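Local coordinates for CLIP-associating protein (Drosophila melanogaster, PDB 4G3A) that tracks microtubule plus ends and promotes the stabilisation of dynamic microtubules, this chain being its N-terminal TOG-like domain of HEAT repeats, at residues A[31-42]-A[71-80]; A[110-118]-A[150-159]. All coordinates share one frame; numbering follows the deposited sequence.

Interaction 1: residues A[31-42]-A[71-80]; sequences LVTFLSDDTNSI and EAFSELIKRL
Val32 and Leu35 of helix 31-36 pack on Ala72, Glu75 and Leu76 of helix 71-80, the two segments running nearly parallel (17° between axes, 9.1 Å at closest approach). Leu35 is a knob in the hole formed by Ala72, Glu75, Leu76 and Arg79. With CG anti to its carbonyl carbon (chi1 -65°), Leu35 sends CD1 obliquely across Leu76, reaching Leu76 CG at 4.1 Å, while its CB lies against the CB of Glu75. One turn earlier, Val32 CG2 packs against the backbone N of Ala72 and the CB of Glu71.

Toward the C-terminal end of the helix and in the turn after it, the contact becomes polar. Arg79, extended from CG to NE, lays its guanidinium against the turn 37-40. NE and NH2 approach Leu35 O side-on: NE donates at 2.9 Å to Leu35 O, in the carbonyl plane and on a lone pair, whereas NH2 comes from above that plane at 3.0 Å from the same oxygen. NH1 bonds to Asn40 O at 3.0 Å, somewhat bent (141°). Ile42 slides past the arginine stem in the opposite direction, its CG2 3.3 Å from Arg79 CD. An Asx turn, Asp37 OD1 with the N of Thr39, shapes the loop from within, and Asn40 ND2 ties it back to the helix at Phe34 O (2.8 Å).

In the HEAT array this joins helix 21-36 to helix 63-80 of HEAT 1. The Arg79 guanidinium is gripped by carbonyls of both the helix end (Leu35), where the partial negative charge of the helix C terminus would favour a cation, and the following turn (Asn40), which probably fixes how the chain leaves that helix.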
loop_
_atom_site.group_PDB
_atom_site.type_symbol
_atom_site.label_atom_id
_atom_site.label_comp_id
_atom_site.label_asym_id
_atom_site.label_seq_id
_atom_site.Cartn_x
_atom_site.Cartn_y
_atom_site.Cartn_z
ATOM N N LEU A 31 15.047 -15.810 -5.240
ATOM C CA LEU A 31 15.379 -14.387 -5.247
ATOM C C LEU A 31 14.990 -13.759 -3.908
ATOM O O LEU A 31 15.810 -13.114 -3.249
ATOM C CB LEU A 31 14.669 -13.671 -6.404
ATOM C CG LEU A 31 15.199 -12.320 -6.915
ATOM C CD1 LEU A 31 14.155 -11.599 -7.750
ATOM C CD2 LEU A 31 15.593 -11.451 -5.784
ATOM N N VAL A 32 13.740 -13.952 -3.502
ATOM C CA VAL A 32 13.282 -13.422 -2.218
ATOM C C VAL A 32 14.136 -13.948 -1.053
ATOM O O VAL A 32 14.593 -13.181 -0.205
ATOM C CB VAL A 32 11.792 -13.727 -1.973
ATOM C CG1 VAL A 32 11.390 -13.279 -0.580
ATOM C CG2 VAL A 32 10.931 -13.040 -3.024
ATOM N N THR A 33 14.368 -15.256 -1.026
ATOM C CA THR A 33 15.222 -15.846 -0.002
ATOM C C THR A 33 16.590 -15.175 0.020
ATOM O O THR A 33 17.108 -14.829 1.081
ATOM C CB THR A 33 15.411 -17.348 -0.230
ATOM O OG1 THR A 33 14.158 -18.017 -0.039
ATOM C CG2 THR A 33 16.438 -17.910 0.744
ATOM N N PHE A 34 17.165 -14.990 -1.160
ATOM C CA PHE A 34 18.485 -14.388 -1.292
ATOM C C PHE A 34 18.514 -12.985 -0.696
ATOM O O PHE A 34 19.361 -12.675 0.137
ATOM C CB PHE A 34 18.889 -14.335 -2.770
ATOM C CG PHE A 34 20.235 -13.713 -3.008
ATOM C CD1 PHE A 34 21.374 -14.503 -3.085
ATOM C CD2 PHE A 34 20.363 -12.340 -3.159
ATOM C CE1 PHE A 34 22.621 -13.935 -3.306
ATOM C CE2 PHE A 34 21.605 -11.762 -3.379
ATOM C CZ PHE A 34 22.735 -12.564 -3.459
ATOM N N LEU A 35 17.582 -12.139 -1.133
ATOM C CA LEU A 35 17.519 -10.754 -0.678
ATOM C C LEU A 35 17.169 -10.641 0.803
ATOM O O LEU A 35 17.497 -9.643 1.451
ATOM C CB LEU A 35 16.488 -9.972 -1.504
ATOM C CG LEU A 35 16.804 -9.801 -2.991
ATOM C CD1 LEU A 35 15.670 -9.075 -3.680
ATOM C CD2 LEU A 35 18.106 -9.053 -3.188
ATOM N N SER A 36 16.487 -11.650 1.339
ATOM C CA SER A 36 16.057 -11.604 2.735
ATOM C C SER A 36 17.223 -11.785 3.709
ATOM O O SER A 36 17.203 -11.269 4.827
ATOM C CB SER A 36 14.982 -12.656 2.996
ATOM O OG SER A 36 13.818 -12.376 2.235
ATOM N N ASP A 37 18.240 -12.515 3.271
ATOM C CA ASP A 37 19.389 -12.815 4.114
ATOM C C ASP A 37 20.408 -11.673 4.051
ATOM O O ASP A 37 21.041 -11.455 3.021
ATOM C CB ASP A 37 20.022 -14.129 3.646
ATOM C CG ASP A 37 21.087 -14.646 4.595
ATOM O OD1 ASP A 37 21.546 -13.873 5.459
ATOM O OD2 ASP A 37 21.469 -15.829 4.469
ATOM N N ASP A 38 20.573 -10.943 5.152
ATOM C CA ASP A 38 21.492 -9.805 5.135
ATOM C C ASP A 38 22.971 -10.213 5.082
ATOM O O ASP A 38 23.854 -9.354 5.117
ATOM C CB ASP A 38 21.223 -8.818 6.284
ATOM C CG ASP A 38 21.775 -9.289 7.614
ATOM O OD1 ASP A 38 21.740 -10.507 7.885
ATOM O OD2 ASP A 38 22.234 -8.433 8.398
ATOM N N THR A 39 23.247 -11.514 5.003
ATOM C CA THR A 39 24.620 -11.964 4.765
ATOM C C THR A 39 24.875 -12.095 3.269
ATOM O O THR A 39 26.015 -12.258 2.843
ATOM C CB THR A 39 24.953 -13.309 5.455
ATOM O OG1 THR A 39 24.338 -14.391 4.745
ATOM C CG2 THR A 39 24.486 -13.309 6.899
ATOM N N ASN A 40 23.805 -12.043 2.481
ATOM C CA ASN A 40 23.937 -11.999 1.032
ATOM C C ASN A 40 24.172 -10.574 0.555
ATOM O O ASN A 40 23.658 -9.623 1.145
ATOM C CB ASN A 40 22.702 -12.593 0.354
ATOM C CG ASN A 40 22.592 -14.092 0.556
ATOM O OD1 ASN A 40 23.581 -14.767 0.847
ATOM N ND2 ASN A 40 21.386 -14.623 0.395
ATOM N N SER A 41 24.947 -10.425 -0.513
ATOM C CA SER A 41 25.258 -9.097 -1.043
ATOM C C SER A 41 24.374 -8.756 -2.237
ATOM O O SER A 41 24.015 -9.639 -3.012
ATOM C CB SER A 41 26.729 -9.031 -1.458
ATOM O OG SER A 41 27.006 -7.850 -2.187
ATOM N N ILE A 42 24.019 -7.479 -2.380
ATOM C CA ILE A 42 23.245 -7.040 -3.540
ATOM C C ILE A 42 24.113 -6.336 -4.573
ATOM O O ILE A 42 23.615 -5.556 -5.392
ATOM C CB ILE A 42 22.044 -6.135 -3.185
ATOM C CG1 ILE A 42 22.471 -4.984 -2.285
ATOM C CG2 ILE A 42 20.936 -6.937 -2.527
ATOM C CD1 ILE A 42 21.526 -3.831 -2.272
ATOM N N GLU A 71 7.233 -9.058 -2.716
ATOM C CA GLU A 71 8.156 -9.425 -1.652
ATOM C C GLU A 71 9.598 -9.065 -2.014
ATOM O O GLU A 71 10.370 -8.625 -1.159
ATOM C CB GLU A 71 8.031 -10.920 -1.349
ATOM C CG GLU A 71 6.680 -11.299 -0.735
ATOM C CD GLU A 71 6.520 -12.799 -0.512
ATOM O OE1 GLU A 71 5.486 -13.349 -0.937
ATOM O OE2 GLU A 71 7.420 -13.428 0.081
ATOM N N ALA A 72 9.955 -9.234 -3.285
ATOM C CA ALA A 72 11.304 -8.907 -3.729
ATOM C C ALA A 72 11.514 -7.411 -3.618
ATOM O O ALA A 72 12.565 -6.957 -3.162
ATOM C CB ALA A 72 11.537 -9.374 -5.156
ATOM N N PHE A 73 10.513 -6.641 -4.045
ATOM C CA PHE A 73 10.606 -5.198 -3.949
ATOM C C PHE A 73 10.709 -4.798 -2.475
ATOM O O PHE A 73 11.485 -3.918 -2.121
ATOM C CB PHE A 73 9.416 -4.513 -4.644
ATOM C CG PHE A 73 9.572 -4.382 -6.148
ATOM C CD1 PHE A 73 10.697 -3.783 -6.694
ATOM C CD2 PHE A 73 8.577 -4.826 -7.006
ATOM C CE1 PHE A 73 10.845 -3.649 -8.073
ATOM C CE2 PHE A 73 8.718 -4.702 -8.393
ATOM C CZ PHE A 73 9.854 -4.113 -8.925
ATOM N N SER A 74 9.926 -5.434 -1.611
ATOM C CA SER A 74 10.026 -5.128 -0.187
ATOM C C SER A 74 11.466 -5.308 0.312
ATOM O O SER A 74 11.984 -4.474 1.064
ATOM C CB SER A 74 9.048 -5.976 0.630
ATOM O OG SER A 74 7.762 -5.372 0.665
ATOM N N GLU A 75 12.118 -6.389 -0.116
ATOM C CA GLU A 75 13.495 -6.649 0.314
ATOM C C GLU A 75 14.485 -5.609 -0.221
ATOM O O GLU A 75 15.367 -5.162 0.507
ATOM C CB GLU A 75 13.930 -8.076 -0.052
ATOM C CG GLU A 75 13.131 -9.143 0.675
ATOM C CD GLU A 75 13.098 -8.925 2.183
ATOM O OE1 GLU A 75 14.155 -8.594 2.773
ATOM O OE2 GLU A 75 12.009 -9.076 2.780
ATOM N N LEU A 76 14.321 -5.206 -1.478
ATOM C CA LEU A 76 15.134 -4.122 -2.043
ATOM C C LEU A 76 14.906 -2.804 -1.305
ATOM O O LEU A 76 15.852 -2.053 -1.039
ATOM C CB LEU A 76 14.838 -3.933 -3.535
ATOM C CG LEU A 76 15.214 -5.096 -4.458
ATOM C CD1 LEU A 76 14.582 -4.929 -5.834
ATOM C CD2 LEU A 76 16.728 -5.227 -4.571
ATOM N N ILE A 77 13.645 -2.522 -0.973
ATOM C CA ILE A 77 13.326 -1.320 -0.218
ATOM C C ILE A 77 14.066 -1.348 1.112
ATOM O O ILE A 77 14.677 -0.360 1.507
ATOM C CB ILE A 77 11.815 -1.200 0.050
ATOM C CG1 ILE A 77 11.070 -0.861 -1.238
ATOM C CG2 ILE A 77 11.530 -0.139 1.101
ATOM C CD1 ILE A 77 9.620 -1.241 -1.171
ATOM N N LYS A 78 14.002 -2.482 1.807
ATOM C CA LYS A 78 14.682 -2.617 3.090
ATOM C C LYS A 78 16.189 -2.406 2.966
ATOM O O LYS A 78 16.795 -1.748 3.807
ATOM C CB LYS A 78 14.392 -3.977 3.717
ATOM C CG LYS A 78 12.957 -4.154 4.139
ATOM C CD LYS A 78 12.721 -5.569 4.590
ATOM C CE LYS A 78 11.252 -5.905 4.556
ATOM N NZ LYS A 78 11.057 -7.324 4.953
ATOM N N ARG A 79 16.789 -2.950 1.911
ATOM C CA ARG A 79 18.230 -2.810 1.701
ATOM C C ARG A 79 18.615 -1.441 1.160
ATOM O O ARG A 79 19.678 -0.916 1.495
ATOM C CB ARG A 79 18.746 -3.863 0.721
ATOM C CG ARG A 79 18.681 -5.277 1.219
ATOM C CD ARG A 79 19.305 -6.184 0.203
ATOM N NE ARG A 79 19.393 -7.554 0.686
ATOM C CZ ARG A 79 20.513 -8.126 1.111
ATOM N NH1 ARG A 79 21.660 -7.451 1.114
ATOM N NH2 ARG A 79 20.483 -9.380 1.534
ATOM N N LEU A 80 17.765 -0.879 0.304
ATOM C CA LEU A 80 18.106 0.346 -0.422
ATOM C C LEU A 80 17.683 1.621 0.293
ATOM O O LEU A 80 18.286 2.677 0.100
ATOM C CB LEU A 80 17.490 0.329 -1.817
ATOM C CG LEU A 80 18.389 -0.146 -2.955
ATOM C CD1 LEU A 80 19.101 -1.420 -2.567
ATOM C CD2 LEU A 80 17.582 -0.333 -4.224
#

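Interaction 2: residues A[110-118]-A[150-159]; sequences AQLLLRDLM and QTIVNALHEY
Gln111 and Thr151 meet obliquely across helices 110-118 and 150-159, whose axes come no closer than 11.1 Å and are inclined at 37°, a spacing that leaves polar side chains and two waters to span much of the gap. Gln111 bends at its second torsion, which brings OE1 to the hydroxyl: Thr151 OG1 donates to Gln111 OE1 at 2.6 Å, slightly tilted from the carbonyl plane. Water 1 supplies a second link between the helices, donating to Gln111 OE1 and to Asn154 OD1 while accepting from Arg115 NH1 at the edge of the guanidinium. Replacing Gln111 with a leucine would probably cost Thr151 OG1 its bond across the two helices, water 1 one of its anchors and Glu147 the N-H it receives from NE2.

The guanidinium of Arg115 stands 81° from the Asn154 amide and 76° from the Glu158 carboxylate. Glu158 OE2 touches Arg115 CD at 3.2 Å and lies well out of the guanidinium plane, 4.0 Å from Arg115 NE, so the attraction is one of charge without an aimed N-H. Water 2 joins Arg115 O, Glu158 OE1 and Tyr159 OH, each at 2.8 Å from its oxygen. Selenomethionine Met118 closes the C-terminal end of the contact in a Met-aromatic contact, SE 5.3 Å from the Tyr159 ring centroid and oblique to it, with CE reaching Ala155 CB at 4.2 Å.

Helix 125-136 packs against both segments, touching Met118 through Leu128 and Thr151 through Ile129 and Leu132. Helices 63-80 and 182-199 pack on the outer flanks of this pair, continuing the HEAT row.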
loop_
_atom_site.group_PDB
_atom_site.type_symbol
_atom_site.label_atom_id
_atom_site.label_comp_id
_atom_site.label_asym_id
_atom_site.label_seq_id
_atom_site.Cartn_x
_atom_site.Cartn_y
_atom_site.Cartn_z
ATOM N N ALA A 110 1.234 -6.499 -1.077
ATOM C CA ALA A 110 1.167 -5.158 -1.645
ATOM C C ALA A 110 1.075 -4.106 -0.533
ATOM O O ALA A 110 1.808 -3.114 -0.534
ATOM C CB ALA A 110 -0.015 -5.045 -2.596
ATOM N N GLN A 111 0.188 -4.332 0.433
ATOM C CA GLN A 111 0.055 -3.389 1.544
ATOM C C GLN A 111 1.386 -3.332 2.298
ATOM O O GLN A 111 1.850 -2.273 2.718
ATOM C CB GLN A 111 -1.073 -3.828 2.483
ATOM C CG GLN A 111 -2.497 -3.526 1.980
ATOM C CD GLN A 111 -2.912 -2.085 2.220
ATOM O OE1 GLN A 111 -2.068 -1.206 2.433
ATOM N NE2 GLN A 111 -4.217 -1.828 2.175
ATOM N N LEU A 112 2.019 -4.488 2.446
ATOM C CA LEU A 112 3.282 -4.545 3.172
ATOM C C LEU A 112 4.390 -3.777 2.427
ATOM O O LEU A 112 5.175 -3.065 3.043
ATOM C CB LEU A 112 3.673 -6.003 3.464
ATOM C CG LEU A 112 4.971 -6.278 4.229
ATOM C CD1 LEU A 112 5.181 -5.318 5.397
ATOM C CD2 LEU A 112 5.001 -7.726 4.702
ATOM N N LEU A 113 4.440 -3.901 1.105
ATOM C CA LEU A 113 5.365 -3.095 0.303
ATOM C C LEU A 113 5.166 -1.601 0.564
ATOM O O LEU A 113 6.141 -0.839 0.697
ATOM C CB LEU A 113 5.191 -3.396 -1.203
ATOM C CG LEU A 113 6.159 -2.703 -2.171
ATOM C CD1 LEU A 113 6.294 -3.465 -3.537
ATOM C CD2 LEU A 113 5.775 -1.242 -2.404
ATOM N N LEU A 114 3.902 -1.176 0.627
ATOM C CA LEU A 114 3.599 0.225 0.913
ATOM C C LEU A 114 4.097 0.630 2.306
ATOM O O LEU A 114 4.702 1.680 2.471
ATOM C CB LEU A 114 2.095 0.520 0.771
ATOM C CG LEU A 114 1.502 0.327 -0.630
ATOM C CD1 LEU A 114 -0.008 0.546 -0.594
ATOM C CD2 LEU A 114 2.168 1.258 -1.628
ATOM N N ARG A 115 3.855 -0.201 3.312
ATOM C CA ARG A 115 4.354 0.118 4.651
ATOM C C ARG A 115 5.891 0.155 4.680
ATOM O O ARG A 115 6.495 0.986 5.362
ATOM C CB ARG A 115 3.787 -0.858 5.688
ATOM C CG ARG A 115 2.262 -0.734 5.858
ATOM C CD ARG A 115 1.775 -1.373 7.165
ATOM N NE ARG A 115 2.001 -2.816 7.202
ATOM C CZ ARG A 115 1.153 -3.713 6.706
ATOM N NH1 ARG A 115 0.027 -3.316 6.127
ATOM N NH2 ARG A 115 1.425 -5.006 6.782
ATOM N N ASP A 116 6.520 -0.742 3.922
ATOM C CA ASP A 116 7.980 -0.785 3.860
ATOM C C ASP A 116 8.559 0.496 3.255
ATOM O O ASP A 116 9.567 1.010 3.736
ATOM C CB ASP A 116 8.471 -2.029 3.105
ATOM C CG ASP A 116 8.262 -3.320 3.891
ATOM O OD1 ASP A 116 8.211 -3.286 5.142
ATOM O OD2 ASP A 116 8.149 -4.381 3.249
ATOM N N LEU A 117 7.916 1.027 2.221
ATOM C CA LEU A 117 8.343 2.305 1.647
ATOM C C LEU A 117 8.447 3.402 2.711
ATOM O O LEU A 117 9.361 4.226 2.696
ATOM C CB LEU A 117 7.379 2.758 0.545
ATOM C CG LEU A 117 7.313 1.995 -0.783
ATOM C CD1 LEU A 117 6.135 2.470 -1.630
ATOM C CD2 LEU A 117 8.628 2.146 -1.579
HETATM N N MSE A 118 7.490 3.413 3.630
HETATM C CA MSE A 118 7.443 4.441 4.656
HETATM C C MSE A 118 8.378 4.095 5.811
HETATM O O MSE A 118 9.139 4.935 6.269
HETATM C CB MSE A 118 6.005 4.622 5.154
HETATM C CG MSE A 118 5.075 5.162 4.084
HETATM SE SE MSE A 118 3.263 5.500 4.803
HETATM C CE MSE A 118 2.658 3.655 4.834
ATOM N N GLN A 150 -7.719 1.500 4.247
ATOM C CA GLN A 150 -7.007 0.753 5.278
ATOM C C GLN A 150 -5.540 1.177 5.351
ATOM O O GLN A 150 -4.947 1.211 6.431
ATOM C CB GLN A 150 -7.138 -0.752 5.037
ATOM C CG GLN A 150 -6.495 -1.610 6.116
ATOM C CD GLN A 150 -7.210 -1.514 7.443
ATOM O OE1 GLN A 150 -6.587 -1.270 8.485
ATOM N NE2 GLN A 150 -8.529 -1.697 7.419
ATOM N N THR A 151 -4.952 1.507 4.200
ATOM C CA THR A 151 -3.583 2.005 4.181
ATOM C C THR A 151 -3.491 3.290 4.995
ATOM O O THR A 151 -2.528 3.505 5.732
ATOM C CB THR A 151 -3.100 2.308 2.743
ATOM O OG1 THR A 151 -3.212 1.129 1.933
ATOM C CG2 THR A 151 -1.657 2.794 2.758
ATOM N N ILE A 152 -4.483 4.162 4.837
ATOM C CA ILE A 152 -4.527 5.396 5.615
ATOM C C ILE A 152 -4.602 5.084 7.106
ATOM O O ILE A 152 -3.867 5.656 7.927
ATOM C CB ILE A 152 -5.757 6.241 5.250
ATOM C CG1 ILE A 152 -5.646 6.771 3.819
ATOM C CG2 ILE A 152 -5.936 7.380 6.255
ATOM C CD1 ILE A 152 -6.903 7.497 3.342
ATOM N N VAL A 153 -5.494 4.171 7.454
ATOM C CA VAL A 153 -5.671 3.789 8.865
ATOM C C VAL A 153 -4.354 3.266 9.449
ATOM O O VAL A 153 -3.931 3.682 10.538
ATOM C CB VAL A 153 -6.796 2.754 9.032
ATOM C CG1 VAL A 153 -6.716 2.084 10.408
ATOM C CG2 VAL A 153 -8.173 3.427 8.856
ATOM N N ASN A 154 -3.694 2.381 8.711
ATOM C CA ASN A 154 -2.447 1.775 9.197
ATOM C C ASN A 154 -1.348 2.815 9.350
ATOM O O ASN A 154 -0.605 2.798 10.326
ATOM C CB ASN A 154 -1.963 0.660 8.261
ATOM C CG ASN A 154 -2.907 -0.527 8.208
ATOM O OD1 ASN A 154 -2.867 -1.318 7.268
ATOM N ND2 ASN A 154 -3.765 -0.655 9.212
ATOM N N ALA A 155 -1.233 3.711 8.369
ATOM C CA ALA A 155 -0.234 4.774 8.416
ATOM C C ALA A 155 -0.442 5.730 9.604
ATOM O O ALA A 155 0.517 6.156 10.261
ATOM C CB ALA A 155 -0.242 5.549 7.120
ATOM N N LEU A 156 -1.695 6.069 9.871
ATOM C CA LEU A 156 -2.032 6.898 11.023
ATOM C C LEU A 156 -1.694 6.174 12.318
ATOM O O LEU A 156 -1.075 6.732 13.222
ATOM C CB LEU A 156 -3.532 7.243 10.987
ATOM C CG LEU A 156 -4.044 8.405 11.840
ATOM C CD1 LEU A 156 -3.382 9.710 11.425
ATOM C CD2 LEU A 156 -5.580 8.512 11.744
ATOM N N HIS A 157 -2.111 4.919 12.413
ATOM C CA HIS A 157 -1.839 4.157 13.614
ATOM C C HIS A 157 -0.331 4.028 13.840
ATOM O O HIS A 157 0.128 4.084 14.969
ATOM C CB HIS A 157 -2.526 2.790 13.569
ATOM C CG HIS A 157 -4.018 2.865 13.788
ATOM N ND1 HIS A 157 -4.628 3.945 14.356
ATOM C CD2 HIS A 157 -4.994 1.960 13.509
ATOM C CE1 HIS A 157 -5.944 3.726 14.419
ATOM N NE2 HIS A 157 -6.180 2.535 13.920
ATOM N N GLU A 158 0.441 3.897 12.763
ATOM C CA GLU A 158 1.881 3.657 12.898
ATOM C C GLU A 158 2.674 4.940 13.123
ATOM O O GLU A 158 3.657 4.945 13.883
ATOM C CB GLU A 158 2.429 2.894 11.686
ATOM C CG GLU A 158 2.206 1.390 11.761
ATOM C CD GLU A 158 2.354 0.702 10.415
ATOM O OE1 GLU A 158 3.410 0.864 9.762
ATOM O OE2 GLU A 158 1.405 -0.006 10.012
ATOM N N TYR A 159 2.237 6.028 12.500
ATOM C CA TYR A 159 3.000 7.277 12.558
ATOM C C TYR A 159 2.374 8.426 13.352
ATOM O O TYR A 159 3.081 9.334 13.780
ATOM C CB TYR A 159 3.358 7.735 11.148
ATOM C CG TYR A 159 4.218 6.708 10.449
ATOM C CD1 TYR A 159 5.551 6.544 10.802
ATOM C CD2 TYR A 159 3.692 5.891 9.468
ATOM C CE1 TYR A 159 6.343 5.595 10.187
ATOM C CE2 TYR A 159 4.478 4.940 8.842
ATOM C CZ TYR A 159 5.804 4.793 9.215
ATOM O OH TYR A 159 6.591 3.852 8.592
HETATM O O HOH W 1 -0.932 -0.730 5.022
HETATM O O HOH W 2 5.057 1.774 7.641
#

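From the N terminus, helix 21-36 and its trailing turn enter interaction 1, which closes a loop of 28 residues, mostly helical and including helix 47-58, when helix 63-80 returns alongside. Only after that, and after helix 88-98, does interaction 2 begin: helix 104-119 runs out, helix 125-136 comes between, and helix 142-159 returns after 31 intervening residues. The loops therefore stand in series, neither enclosing nor crossing the other. Their centres lie 20 Å apart, yet the inner helices touch, through a probable hydrogen bond from Ser74 OG to Asp116 OD2 (2.8 Å) and packing of Phe73 on Leu113. Every second helix from 21-36 to 142-159 thus stands side by side in one row.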